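Local coordinates for LPXTG cell wall surface protein (Streptococcus gordonii, PDB 4IGB), which is anchored to the peptidoglycan of the streptococcal cell wall and probably acts as a surface adhesin, this chain being its N-terminal part with the N1 and N2 domains, at residues Leu296-Ala301 against Val311-Thr316; Glu341-Lys346 against Thr395-Lys400; Lys346-Glu351 against Ile389-Lys394; Lys408-Val413 against Ser424-Thr429. All blocks are in the same frame, centred on the assembly; numbering follows the deposited sequence.

Contact 1 of 4, residues Leu296-Ala301 against Val311-Thr316; sequences LEVDPA and VTYKAT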
loop_
_atom_site.group_PDB
_atom_site.type_symbol
_atom_site.label_atom_id
_atom_site.label_comp_id
_atom_site.label_asym_id
_atom_site.label_seq_id
_atom_site.Cartn_x
_atom_site.Cartn_y
_atom_site.Cartn_z
ATOM N N LEU B 296 -25.517 -2.081 -1.310
ATOM C CA LEU B 296 -26.375 -2.497 -2.401
ATOM C C LEU B 296 -27.627 -3.134 -1.851
ATOM O O LEU B 296 -27.559 -3.947 -0.934
ATOM C CB LEU B 296 -25.642 -3.487 -3.311
ATOM C CG LEU B 296 -26.443 -4.015 -4.506
ATOM C CD1 LEU B 296 -26.747 -2.872 -5.471
ATOM C CD2 LEU B 296 -25.685 -5.132 -5.208
ATOM N N GLU B 297 -28.766 -2.765 -2.422
ATOM C CA GLU B 297 -30.050 -3.303 -2.012
ATOM C C GLU B 297 -30.819 -3.728 -3.256
ATOM O O GLU B 297 -30.643 -3.151 -4.323
ATOM C CB GLU B 297 -30.845 -2.239 -1.245
ATOM C CG GLU B 297 -30.047 -1.544 -0.149
ATOM C CD GLU B 297 -30.787 -0.357 0.464
ATOM O OE1 GLU B 297 -30.345 0.796 0.274
ATOM O OE2 GLU B 297 -31.806 -0.578 1.146
ATOM N N VAL B 298 -31.673 -4.732 -3.118
ATOM C CA VAL B 298 -32.476 -5.198 -4.228
ATOM C C VAL B 298 -33.943 -5.285 -3.813
ATOM O O VAL B 298 -34.257 -5.673 -2.688
ATOM C CB VAL B 298 -32.006 -6.579 -4.730
ATOM C CG1 VAL B 298 -32.183 -7.642 -3.640
ATOM C CG2 VAL B 298 -32.766 -6.977 -5.990
ATOM N N ASP B 299 -34.826 -4.919 -4.731
ATOM C CA ASP B 299 -36.267 -5.060 -4.543
ATOM C C ASP B 299 -36.823 -5.721 -5.795
ATOM O O ASP B 299 -36.736 -5.147 -6.883
ATOM C CB ASP B 299 -36.899 -3.681 -4.317
ATOM C CG ASP B 299 -38.419 -3.731 -4.194
ATOM O OD1 ASP B 299 -39.052 -2.660 -4.292
ATOM O OD2 ASP B 299 -38.983 -4.828 -4.000
ATOM N N PRO B 300 -37.401 -6.930 -5.659
ATOM C CA PRO B 300 -37.661 -7.663 -4.418
ATOM C C PRO B 300 -36.661 -8.770 -4.084
ATOM O O PRO B 300 -35.739 -9.060 -4.844
ATOM C CB PRO B 300 -39.021 -8.303 -4.701
ATOM C CG PRO B 300 -38.941 -8.639 -6.152
ATOM C CD PRO B 300 -38.093 -7.553 -6.800
ATOM N N ALA B 301 -36.874 -9.394 -2.928
ATOM C CA ALA B 301 -36.022 -10.478 -2.450
ATOM C C ALA B 301 -36.285 -11.761 -3.218
ATOM O O ALA B 301 -35.457 -12.669 -3.239
ATOM C CB ALA B 301 -36.243 -10.706 -0.964
ATOM N N VAL B 311 -36.834 -6.053 -11.336
ATOM C CA VAL B 311 -35.929 -6.125 -10.204
ATOM C C VAL B 311 -35.125 -4.828 -10.203
ATOM O O VAL B 311 -34.581 -4.410 -11.228
ATOM C CB VAL B 311 -35.030 -7.394 -10.199
ATOM C CG1 VAL B 311 -35.708 -8.555 -10.929
ATOM C CG2 VAL B 311 -33.680 -7.106 -10.799
ATOM N N THR B 312 -35.100 -4.175 -9.047
ATOM C CA THR B 312 -34.555 -2.839 -8.938
ATOM C C THR B 312 -33.416 -2.835 -7.945
ATOM O O THR B 312 -33.573 -3.303 -6.819
ATOM C CB THR B 312 -35.642 -1.858 -8.453
ATOM O OG1 THR B 312 -36.775 -1.958 -9.318
ATOM C CG2 THR B 312 -35.131 -0.426 -8.459
ATOM N N TYR B 313 -32.278 -2.295 -8.362
ATOM C CA TYR B 313 -31.099 -2.241 -7.520
ATOM C C TYR B 313 -30.834 -0.819 -7.040
ATOM O O TYR B 313 -30.791 0.110 -7.833
ATOM C CB TYR B 313 -29.881 -2.769 -8.282
ATOM C CG TYR B 313 -29.974 -4.246 -8.656
ATOM C CD1 TYR B 313 -29.840 -5.237 -7.688
ATOM C CD2 TYR B 313 -30.183 -4.642 -9.968
ATOM C CE1 TYR B 313 -29.920 -6.586 -8.015
ATOM C CE2 TYR B 313 -30.265 -6.001 -10.311
ATOM C CZ TYR B 313 -30.129 -6.960 -9.328
ATOM O OH TYR B 313 -30.204 -8.297 -9.648
ATOM N N LYS B 314 -30.669 -0.657 -5.733
ATOM C CA LYS B 314 -30.305 0.632 -5.174
ATOM C C LYS B 314 -28.910 0.525 -4.605
ATOM O O LYS B 314 -28.648 -0.293 -3.720
ATOM C CB LYS B 314 -31.279 1.047 -4.071
ATOM C CG LYS B 314 -31.065 2.468 -3.548
ATOM C CD LYS B 314 -32.080 2.796 -2.440
ATOM C CE LYS B 314 -31.860 4.186 -1.845
ATOM N NZ LYS B 314 -32.707 4.419 -0.632
ATOM N N ALA B 315 -28.011 1.349 -5.120
ATOM C CA ALA B 315 -26.640 1.345 -4.639
ATOM C C ALA B 315 -26.258 2.697 -4.071
ATOM O O ALA B 315 -26.419 3.734 -4.720
ATOM C CB ALA B 315 -25.683 0.949 -5.751
ATOM N N THR B 316 -25.731 2.673 -2.857
ATOM C CA THR B 316 -25.311 3.893 -2.187
ATOM C C THR B 316 -23.799 3.927 -2.053
ATOM O O THR B 316 -23.202 3.051 -1.428
ATOM C CB THR B 316 -25.932 3.956 -0.810
ATOM O OG1 THR B 316 -27.356 3.883 -0.952
ATOM C CG2 THR B 316 -25.524 5.241 -0.089
HETATM O O HOH W 1 -28.271 1.407 -1.206
HETATM O O HOH W 2 -38.648 -3.886 -8.396
#
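Val298 lies alongside the ring of Tyr313, pointing the same way, and its CG2 comes within 3.5 Å of CE1 of Tyr313. CG2 stands anti to the backbone N of Val298 and meets the ring obliquely at CD1 and CE1, with CB close behind. On the same face of the sheet, Leu296 sends CD1 to 4.0 Å from CB of Ala315; the methyl also comes near CB of Tyr313. Strands 295-304 and 310-317 form an antiparallel beta hairpin of the N2 domain, and this apolar face is turned to strands 409-417 and 427-432, whose Ile409, Asn411 and Val427 touch Tyr313. Two hydrogen-bonded pairs, Glu297 with Lys314 and Asp299 with Thr312, join the strands by four backbone bonds. On the other face Glu297 and Lys314 run side by side, both chains extended beyond CG; OE1 of Glu297 is 4.4 Å from NZ of Lys314, too far for a salt bridge. A water donates to OE1 of Glu297 at 2.6 Å and also bonds OG1 of Thr316. A second water donates to O of Asp299 at 2.7 Å and bonds OG1 of Thr312, next to the cis peptide before Pro300.

Contact 2 of 4, residues Glu341-Lys346 against Thr395-Lys400; sequences ERLDYK and TATNKK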
loop_
_atom_site.group_PDB
_atom_site.type_symbol
_atom_site.label_atom_id
_atom_site.label_comp_id
_atom_site.label_asym_id
_atom_site.label_seq_id
_atom_site.Cartn_x
_atom_site.Cartn_y
_atom_site.Cartn_z
ATOM N N GLU B 341 -27.480 -12.454 -16.734
ATOM C CA GLU B 341 -27.978 -12.560 -18.112
ATOM C C GLU B 341 -29.490 -12.740 -18.212
ATOM O O GLU B 341 -30.080 -12.507 -19.271
ATOM C CB GLU B 341 -27.260 -13.697 -18.857
ATOM C CG GLU B 341 -25.861 -13.286 -19.300
ATOM C CD GLU B 341 -24.987 -14.453 -19.721
ATOM O OE1 GLU B 341 -25.431 -15.617 -19.583
ATOM O OE2 GLU B 341 -23.851 -14.196 -20.183
ATOM N N ARG B 342 -30.110 -13.153 -17.111
ATOM C CA ARG B 342 -31.559 -13.324 -17.070
ATOM C C ARG B 342 -32.292 -11.995 -16.873
ATOM O O ARG B 342 -33.524 -11.968 -16.758
ATOM C CB ARG B 342 -31.942 -14.319 -15.974
ATOM C CG ARG B 342 -31.459 -15.729 -16.275
ATOM C CD ARG B 342 -31.569 -16.613 -15.063
ATOM N NE ARG B 342 -30.579 -16.287 -14.042
ATOM C CZ ARG B 342 -30.439 -16.980 -12.923
ATOM N NH1 ARG B 342 -31.235 -18.014 -12.698
ATOM N NH2 ARG B 342 -29.513 -16.649 -12.036
ATOM N N LEU B 343 -31.530 -10.901 -16.832
ATOM C CA LEU B 343 -32.095 -9.571 -16.652
ATOM C C LEU B 343 -31.829 -8.682 -17.853
ATOM O O LEU B 343 -30.745 -8.725 -18.437
ATOM C CB LEU B 343 -31.494 -8.895 -15.418
ATOM C CG LEU B 343 -31.784 -9.433 -14.017
ATOM C CD1 LEU B 343 -31.000 -8.594 -12.988
ATOM C CD2 LEU B 343 -33.285 -9.439 -13.694
ATOM N N ASP B 344 -32.818 -7.871 -18.216
ATOM C CA ASP B 344 -32.594 -6.772 -19.143
ATOM C C ASP B 344 -32.469 -5.451 -18.367
ATOM O O ASP B 344 -33.349 -5.101 -17.575
ATOM C CB ASP B 344 -33.754 -6.647 -20.132
ATOM C CG ASP B 344 -33.884 -7.854 -21.051
ATOM O OD1 ASP B 344 -32.865 -8.547 -21.285
ATOM O OD2 ASP B 344 -35.014 -8.102 -21.531
ATOM N N TYR B 345 -31.391 -4.717 -18.613
ATOM C CA TYR B 345 -31.229 -3.379 -18.059
ATOM C C TYR B 345 -32.222 -2.417 -18.702
ATOM O O TYR B 345 -32.292 -2.324 -19.923
ATOM C CB TYR B 345 -29.804 -2.873 -18.289
ATOM C CG TYR B 345 -29.641 -1.380 -18.064
ATOM C CD1 TYR B 345 -29.646 -0.845 -16.779
ATOM C CD2 TYR B 345 -29.493 -0.507 -19.137
ATOM C CE1 TYR B 345 -29.506 0.525 -16.568
ATOM C CE2 TYR B 345 -29.353 0.858 -18.939
ATOM C CZ TYR B 345 -29.357 1.369 -17.651
ATOM O OH TYR B 345 -29.218 2.725 -17.453
ATOM N N LYS B 346 -32.974 -1.690 -17.883
ATOM C CA LYS B 346 -33.951 -0.728 -18.403
ATOM C C LYS B 346 -33.463 0.724 -18.375
ATOM O O LYS B 346 -33.384 1.374 -19.417
ATOM C CB LYS B 346 -35.291 -0.868 -17.675
ATOM C CG LYS B 346 -35.998 -2.168 -18.011
ATOM C CD LYS B 346 -37.118 -2.471 -17.029
ATOM C CE LYS B 346 -38.224 -1.416 -17.030
ATOM N NZ LYS B 346 -39.363 -1.899 -16.201
ATOM N N THR B 395 -34.219 -2.915 -13.731
ATOM C CA THR B 395 -34.101 -4.013 -14.685
ATOM C C THR B 395 -35.379 -4.846 -14.659
ATOM O O THR B 395 -36.258 -4.632 -13.812
ATOM C CB THR B 395 -32.918 -4.954 -14.359
ATOM O OG1 THR B 395 -33.227 -5.724 -13.195
ATOM C CG2 THR B 395 -31.643 -4.173 -14.119
ATOM N N ALA B 396 -35.483 -5.803 -15.582
ATOM C CA ALA B 396 -36.573 -6.775 -15.542
ATOM C C ALA B 396 -36.119 -8.100 -16.146
ATOM O O ALA B 396 -35.400 -8.118 -17.130
ATOM C CB ALA B 396 -37.809 -6.236 -16.261
ATOM N N THR B 397 -36.532 -9.205 -15.540
ATOM C CA THR B 397 -36.189 -10.517 -16.061
ATOM C C THR B 397 -36.621 -10.643 -17.518
ATOM O O THR B 397 -37.580 -9.996 -17.948
ATOM C CB THR B 397 -36.838 -11.628 -15.235
ATOM O OG1 THR B 397 -38.266 -11.469 -15.260
ATOM C CG2 THR B 397 -36.355 -11.549 -13.798
ATOM N N ASN B 398 -35.879 -11.444 -18.281
ATOM C CA ASN B 398 -36.227 -11.737 -19.671
ATOM C C ASN B 398 -36.604 -13.209 -19.802
ATOM O O ASN B 398 -36.718 -13.917 -18.804
ATOM C CB ASN B 398 -35.078 -11.381 -20.613
ATOM C CG ASN B 398 -33.799 -12.111 -20.263
ATOM O OD1 ASN B 398 -33.813 -13.311 -20.000
ATOM N ND2 ASN B 398 -32.690 -11.378 -20.220
ATOM N N LYS B 399 -36.807 -13.667 -21.029
ATOM C CA LYS B 399 -37.227 -15.046 -21.255
ATOM C C LYS B 399 -36.273 -16.068 -20.637
ATOM O O LYS B 399 -36.703 -17.134 -20.188
ATOM C CB LYS B 399 -37.403 -15.311 -22.751
ATOM C CG LYS B 399 -38.725 -14.818 -23.299
ATOM C CD LYS B 399 -39.865 -15.622 -22.706
ATOM C CE LYS B 399 -41.209 -14.931 -22.906
ATOM N NZ LYS B 399 -41.425 -14.492 -24.314
ATOM N N LYS B 400 -34.984 -15.737 -20.594
ATOM C CA LYS B 400 -33.978 -16.692 -20.131
ATOM C C LYS B 400 -34.114 -17.060 -18.665
ATOM O O LYS B 400 -33.509 -18.033 -18.212
ATOM C CB LYS B 400 -32.568 -16.175 -20.380
ATOM C CG LYS B 400 -32.321 -15.685 -21.781
ATOM C CD LYS B 400 -30.827 -15.510 -22.010
ATOM C CE LYS B 400 -30.553 -14.332 -22.921
ATOM N NZ LYS B 400 -29.129 -14.297 -23.345
HETATM O O HOH W 3 -29.168 -11.458 -21.630
#
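An antiparallel strand pair of the N2 domain, 343-352 with 389-397, ends here in an Asx turn at Asn398, where the second strand passes into a short 3-10 segment. Asn398 OD1 accepts from N of Lys400 at 2.8 Å to form the turn. The other end of the amide reaches across to the facing segment: ND2 donates to O of Glu341 and to OD1 of Asp344, each at 3.0 Å, and the two bonds are nearly straight at 173° and 168°. Both acceptors lie close to the amide plane, so the pair of bonds fixes the rotation of the amide. The Asp344 carboxylate crosses Asn398 at about a right angle, its plane 47° from that of the amide, and ND2 meets OD1 from above the carboxylate. Backbone bonds continue the ladder, from N of Asn398 to O of Arg342 and in both directions between Asp344 and Ala396. Opposite the Asp344 face, Leu343 crosses Thr395 and Thr397 obliquely: CD1 is 3.6 Å from OG1 of Thr395, and CD2 is 3.7 Å from CG2 of Thr397. The Thr395 hydroxyl bonds O of Val311, and that of Thr397 bonds O of Lys306. Arg342 leads away to Glu407 and Asp340, while its CG rests 3.6 Å from O of Lys400.

Contact 3 of 4, residues Lys346-Glu351 against Ile389-Lys394; sequences KELKVE and IIITYK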
loop_
_atom_site.group_PDB
_atom_site.type_symbol
_atom_site.label_atom_id
_atom_site.label_comp_id
_atom_site.label_asym_id
_atom_site.label_seq_id
_atom_site.Cartn_x
_atom_site.Cartn_y
_atom_site.Cartn_z
ATOM N N LYS B 346 -32.974 -1.690 -17.883
ATOM C CA LYS B 346 -33.951 -0.728 -18.403
ATOM C C LYS B 346 -33.463 0.724 -18.375
ATOM O O LYS B 346 -33.384 1.374 -19.417
ATOM C CB LYS B 346 -35.291 -0.868 -17.675
ATOM C CG LYS B 346 -35.998 -2.168 -18.011
ATOM C CD LYS B 346 -37.118 -2.471 -17.029
ATOM C CE LYS B 346 -38.224 -1.416 -17.030
ATOM N NZ LYS B 346 -39.363 -1.899 -16.201
ATOM N N GLU B 347 -33.131 1.227 -17.190
ATOM C CA GLU B 347 -32.641 2.596 -17.048
ATOM C C GLU B 347 -32.156 2.768 -15.629
ATOM O O GLU B 347 -32.326 1.871 -14.808
ATOM C CB GLU B 347 -33.775 3.586 -17.296
ATOM C CG GLU B 347 -34.921 3.363 -16.333
ATOM C CD GLU B 347 -36.106 4.272 -16.589
ATOM O OE1 GLU B 347 -36.845 4.024 -17.557
ATOM O OE2 GLU B 347 -36.307 5.226 -15.816
ATOM N N LEU B 348 -31.569 3.923 -15.334
ATOM C CA LEU B 348 -31.118 4.216 -13.973
ATOM C C LEU B 348 -31.191 5.708 -13.679
ATOM O O LEU B 348 -31.229 6.526 -14.597
ATOM C CB LEU B 348 -29.673 3.746 -13.772
ATOM C CG LEU B 348 -28.624 4.481 -14.601
ATOM C CD1 LEU B 348 -28.288 5.839 -13.991
ATOM C CD2 LEU B 348 -27.364 3.642 -14.705
ATOM N N LYS B 349 -31.151 6.055 -12.398
ATOM C CA LYS B 349 -31.066 7.452 -11.992
ATOM C C LYS B 349 -29.990 7.591 -10.917
ATOM O O LYS B 349 -29.678 6.632 -10.206
ATOM C CB LYS B 349 -32.421 7.969 -11.476
ATOM C CG LYS B 349 -32.826 7.422 -10.116
ATOM C CD LYS B 349 -34.116 8.067 -9.583
ATOM C CE LYS B 349 -34.659 7.288 -8.374
ATOM N NZ LYS B 349 -36.009 7.772 -7.902
ATOM N N VAL B 350 -29.431 8.787 -10.810
ATOM C CA VAL B 350 -28.335 9.060 -9.891
ATOM C C VAL B 350 -28.711 10.249 -9.018
ATOM O O VAL B 350 -29.095 11.295 -9.535
ATOM C CB VAL B 350 -27.055 9.423 -10.664
ATOM C CG1 VAL B 350 -25.880 9.585 -9.715
ATOM C CG2 VAL B 350 -26.752 8.366 -11.754
ATOM N N GLU B 351 -28.624 10.081 -7.701
ATOM C CA GLU B 351 -28.975 11.142 -6.756
ATOM C C GLU B 351 -27.836 11.350 -5.779
ATOM O O GLU B 351 -27.099 10.416 -5.471
ATOM C CB GLU B 351 -30.198 10.750 -5.928
ATOM C CG GLU B 351 -31.441 10.395 -6.722
ATOM C CD GLU B 351 -32.515 9.758 -5.862
ATOM O OE1 GLU B 351 -32.310 8.615 -5.396
ATOM O OE2 GLU B 351 -33.566 10.399 -5.645
ATOM N N ILE B 389 -23.349 9.091 -3.215
ATOM C CA ILE B 389 -23.992 9.064 -4.521
ATOM C C ILE B 389 -24.867 7.831 -4.546
ATOM O O ILE B 389 -24.425 6.762 -4.152
ATOM C CB ILE B 389 -22.956 9.011 -5.644
ATOM C CG1 ILE B 389 -22.057 10.250 -5.556
ATOM C CG2 ILE B 389 -23.639 8.842 -7.004
ATOM C CD1 ILE B 389 -20.921 10.273 -6.556
ATOM N N ILE B 390 -26.116 7.992 -4.973
ATOM C CA ILE B 390 -27.083 6.905 -4.934
ATOM C C ILE B 390 -27.521 6.597 -6.347
ATOM O O ILE B 390 -28.050 7.469 -7.038
ATOM C CB ILE B 390 -28.356 7.299 -4.162
ATOM C CG1 ILE B 390 -28.016 8.071 -2.885
ATOM C CG2 ILE B 390 -29.220 6.090 -3.878
ATOM C CD1 ILE B 390 -27.132 7.336 -1.964
ATOM N N ILE B 391 -27.324 5.359 -6.783
ATOM C CA ILE B 391 -27.731 4.996 -8.133
ATOM C C ILE B 391 -28.793 3.927 -8.066
ATOM O O ILE B 391 -28.604 2.887 -7.430
ATOM C CB ILE B 391 -26.561 4.478 -8.974
ATOM C CG1 ILE B 391 -25.425 5.496 -8.987
ATOM C CG2 ILE B 391 -27.036 4.118 -10.373
ATOM C CD1 ILE B 391 -24.229 5.028 -9.740
ATOM N N THR B 392 -29.915 4.187 -8.728
ATOM C CA THR B 392 -31.002 3.225 -8.753
ATOM C C THR B 392 -31.157 2.634 -10.154
ATOM O O THR B 392 -31.432 3.354 -11.103
ATOM C CB THR B 392 -32.306 3.890 -8.281
ATOM O OG1 THR B 392 -32.073 4.470 -6.993
ATOM C CG2 THR B 392 -33.420 2.866 -8.170
ATOM N N TYR B 393 -30.968 1.322 -10.272
ATOM C CA TYR B 393 -31.027 0.645 -11.563
ATOM C C TYR B 393 -32.318 -0.135 -11.708
ATOM O O TYR B 393 -32.615 -1.021 -10.902
ATOM C CB TYR B 393 -29.877 -0.351 -11.708
ATOM C CG TYR B 393 -28.483 0.184 -11.422
ATOM C CD1 TYR B 393 -27.661 0.618 -12.451
ATOM C CD2 TYR B 393 -27.972 0.199 -10.126
ATOM C CE1 TYR B 393 -26.377 1.063 -12.200
ATOM C CE2 TYR B 393 -26.680 0.647 -9.868
ATOM C CZ TYR B 393 -25.892 1.077 -10.907
ATOM O OH TYR B 393 -24.610 1.524 -10.663
ATOM N N LYS B 394 -33.081 0.180 -12.742
ATOM C CA LYS B 394 -34.272 -0.582 -13.055
ATOM C C LYS B 394 -33.927 -1.664 -14.074
ATOM O O LYS B 394 -33.388 -1.369 -15.141
ATOM C CB LYS B 394 -35.357 0.341 -13.623
ATOM C CG LYS B 394 -35.959 1.306 -12.610
ATOM C CD LYS B 394 -37.039 2.176 -13.258
ATOM C CE LYS B 394 -37.760 3.044 -12.231
ATOM N NZ LYS B 394 -38.757 3.958 -12.861
HETATM O O HOH W 4 -30.987 6.823 -7.318
#
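Leu348 sets CB 3.2 Å from O of Thr392 and close to CD1 of Tyr393. Its CG sits between the backbone N and the carbonyl carbon (chi1 66°), and from there the methyls part: CD2 approaches CE1 of Tyr393 obliquely at 3.7 Å, while CD1 lies 4.2 Å from CG2 of Ile391. That same CG2 stands 3.3 Å above one face of the Tyr393 ring, offset toward its rim. Farther along this face, CG1 of Val350 meets CG2 of Ile389 at 3.6 Å. Strands 343-352 and 389-397 are antiparallel neighbours in the sheet of the N2 domain, and Val372 and Val374 of strand 371-376, with Tyr363 and Ile365, cover Leu348. A classic beta bulge interrupts the ladder where Lys346 and Glu347 both face Lys394: O of Lys394 takes N of Lys346 at 2.8 Å and, weakly, N of Glu347. On the opposite face Glu347 and Lys394 run alongside each other, CG of Glu347 against CD of Lys394, with OE2 of Glu347 4.0 Å from NZ of Lys394, the opposite charges close but not in direct contact. A water near the Glu351 end bonds OE1 of Glu351, O of Ile390 and, at 2.6 Å, OG1 of Thr392.

Contact 4 of 4, residues Lys408-Val413 against Ser424-Thr429; sequences KIDNTV and SNQVST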
loop_
_atom_site.group_PDB
_atom_site.type_symbol
_atom_site.label_atom_id
_atom_site.label_comp_id
_atom_site.label_asym_id
_atom_site.label_seq_id
_atom_site.Cartn_x
_atom_site.Cartn_y
_atom_site.Cartn_z
ATOM N N LYS B 408 -30.631 -18.521 -8.025
ATOM C CA LYS B 408 -30.928 -17.160 -7.586
ATOM C C LYS B 408 -30.199 -16.148 -8.456
ATOM O O LYS B 408 -29.160 -16.450 -9.032
ATOM C CB LYS B 408 -30.529 -16.976 -6.121
ATOM C CG LYS B 408 -29.055 -17.231 -5.878
ATOM C CD LYS B 408 -28.723 -17.381 -4.399
ATOM C CE LYS B 408 -27.236 -17.729 -4.205
ATOM N NZ LYS B 408 -26.481 -16.702 -3.413
ATOM N N ILE B 409 -30.754 -14.951 -8.569
ATOM C CA ILE B 409 -30.067 -13.916 -9.312
ATOM C C ILE B 409 -29.258 -13.102 -8.326
ATOM O O ILE B 409 -29.817 -12.507 -7.404
ATOM C CB ILE B 409 -31.031 -13.010 -10.081
ATOM C CG1 ILE B 409 -31.795 -13.817 -11.127
ATOM C CG2 ILE B 409 -30.263 -11.876 -10.745
ATOM C CD1 ILE B 409 -33.021 -13.105 -11.660
ATOM N N ASP B 410 -27.940 -13.113 -8.515
ATOM C CA ASP B 410 -27.003 -12.363 -7.680
ATOM C C ASP B 410 -26.637 -11.039 -8.328
ATOM O O ASP B 410 -26.760 -10.871 -9.547
ATOM C CB ASP B 410 -25.719 -13.176 -7.455
ATOM C CG ASP B 410 -25.950 -14.390 -6.579
ATOM O OD1 ASP B 410 -26.849 -14.325 -5.711
ATOM O OD2 ASP B 410 -25.246 -15.406 -6.756
ATOM N N ASN B 411 -26.168 -10.099 -7.512
ATOM C CA ASN B 411 -25.683 -8.835 -8.037
ATOM C C ASN B 411 -24.663 -8.185 -7.093
ATOM O O ASN B 411 -24.770 -8.294 -5.867
ATOM C CB ASN B 411 -26.859 -7.903 -8.318
ATOM C CG ASN B 411 -26.432 -6.603 -8.965
ATOM O OD1 ASN B 411 -26.397 -5.564 -8.312
ATOM N ND2 ASN B 411 -26.088 -6.656 -10.252
ATOM N N THR B 412 -23.665 -7.538 -7.682
ATOM C CA THR B 412 -22.631 -6.819 -6.943
ATOM C C THR B 412 -22.277 -5.589 -7.765
ATOM O O THR B 412 -22.231 -5.652 -8.998
ATOM C CB THR B 412 -21.374 -7.706 -6.715
ATOM O OG1 THR B 412 -21.693 -8.742 -5.781
ATOM C CG2 THR B 412 -20.190 -6.897 -6.153
ATOM N N VAL B 413 -22.053 -4.456 -7.107
ATOM C CA VAL B 413 -21.638 -3.286 -7.851
ATOM C C VAL B 413 -20.300 -2.863 -7.305
ATOM O O VAL B 413 -19.991 -3.157 -6.155
ATOM C CB VAL B 413 -22.690 -2.145 -7.822
ATOM C CG1 VAL B 413 -22.751 -1.462 -6.435
ATOM C CG2 VAL B 413 -22.381 -1.146 -8.891
ATOM N N SER B 424 -19.424 -3.605 -3.537
ATOM C CA SER B 424 -20.523 -3.564 -2.587
ATOM C C SER B 424 -20.692 -4.939 -1.950
ATOM O O SER B 424 -20.005 -5.893 -2.314
ATOM C CB SER B 424 -21.812 -3.215 -3.316
ATOM O OG SER B 424 -22.234 -4.321 -4.104
ATOM N N ASN B 425 -21.612 -5.040 -0.999
ATOM C CA ASN B 425 -22.084 -6.346 -0.570
ATOM C C ASN B 425 -22.794 -6.970 -1.757
ATOM O O ASN B 425 -23.286 -6.254 -2.640
ATOM C CB ASN B 425 -23.086 -6.186 0.567
ATOM C CG ASN B 425 -24.216 -5.254 0.197
ATOM O OD1 ASN B 425 -24.005 -4.053 0.024
ATOM N ND2 ASN B 425 -25.417 -5.801 0.043
ATOM N N GLN B 426 -22.853 -8.297 -1.779
ATOM C CA GLN B 426 -23.632 -9.006 -2.784
ATOM C C GLN B 426 -25.090 -9.171 -2.339
ATOM O O GLN B 426 -25.366 -9.403 -1.163
ATOM C CB GLN B 426 -23.014 -10.375 -3.074
ATOM C CG GLN B 426 -23.730 -11.132 -4.190
ATOM C CD GLN B 426 -23.215 -12.545 -4.350
ATOM O OE1 GLN B 426 -22.486 -12.849 -5.293
ATOM N NE2 GLN B 426 -23.594 -13.421 -3.424
ATOM N N VAL B 427 -26.029 -9.050 -3.273
ATOM C CA VAL B 427 -27.440 -9.261 -2.941
ATOM C C VAL B 427 -28.014 -10.379 -3.776
ATOM O O VAL B 427 -27.411 -10.806 -4.756
ATOM C CB VAL B 427 -28.320 -7.999 -3.155
ATOM C CG1 VAL B 427 -27.886 -6.868 -2.220
ATOM C CG2 VAL B 427 -28.313 -7.566 -4.625
ATOM N N SER B 428 -29.192 -10.845 -3.389
ATOM C CA SER B 428 -29.780 -11.994 -4.049
ATOM C C SER B 428 -31.280 -11.860 -4.236
ATOM O O SER B 428 -31.999 -11.454 -3.329
ATOM C CB SER B 428 -29.480 -13.268 -3.257
ATOM O OG SER B 428 -28.421 -13.992 -3.853
ATOM N N THR B 429 -31.741 -12.218 -5.424
ATOM C CA THR B 429 -33.164 -12.387 -5.661
ATOM C C THR B 429 -33.463 -13.854 -5.959
ATOM O O THR B 429 -33.007 -14.398 -6.970
ATOM C CB THR B 429 -33.641 -11.496 -6.805
ATOM O OG1 THR B 429 -33.387 -10.124 -6.460
ATOM C CG2 THR B 429 -35.132 -11.708 -7.055
HETATM O O HOH W 5 -30.886 -9.662 -7.610
HETATM O O HOH W 6 -22.601 -10.956 -7.416
#
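Asp410 faces Ser428 and Gln426 across an antiparallel pairing of strands 409-417 and 427-432 in the N2 domain. OD1 of Asp410 lies 2.5 Å from OG of Ser428. The carboxylate is stacked on the Gln426 amide, their planes 12° apart and CG of Asp410 4.0 Å from CD of Gln426. Lys408 bends at its tip to bring NZ to OD1 of Asp410 in a salt bridge of 3.3 Å and, weakly, to OG of Ser428. Farther along, CB of Gln426 packs at 3.4 Å on OG1 of Thr412, and a water links that hydroxyl to OE1 of Gln426. Paired backbone bonds at Ile409 with Thr429 and Asn411 with Val427 set this register. On the other face, CB of Asn411 touches CG2 of Val427, while OD1 of Asn411 is hydrogen-bonded by NE2 of Gln337. At the Val413 end, Ser424 grips Val413 twice: its N donates to O of Val413 at 2.7 Å, and its OG accepts from N of Val413 at 3.0 Å, with an N-H...O angle of 175°.

In the fold
All four contacts belong to one mixed sheet of the N2 domain, on the same side of the chain's centre. Contact 1 comes first along the chain; contact 3 is nested within the loop closed by contact 2, and contact 4 follows. Contacts 2 and 3 share Lys346 and strands 343-352 and 389-397, their centres about 16 Å apart. Strand 310-317 joins them to contact 1, for it pairs with 389-397; strand 295-304 then pairs in parallel with 427-432 and leads into contact 4, whose centre is about 8 Å from that of contact 1. Strands far apart in sequence are thus linked by pairing, while side chains of 310-317 also pack on 409-417, consistent with the adhesin clan of this domain.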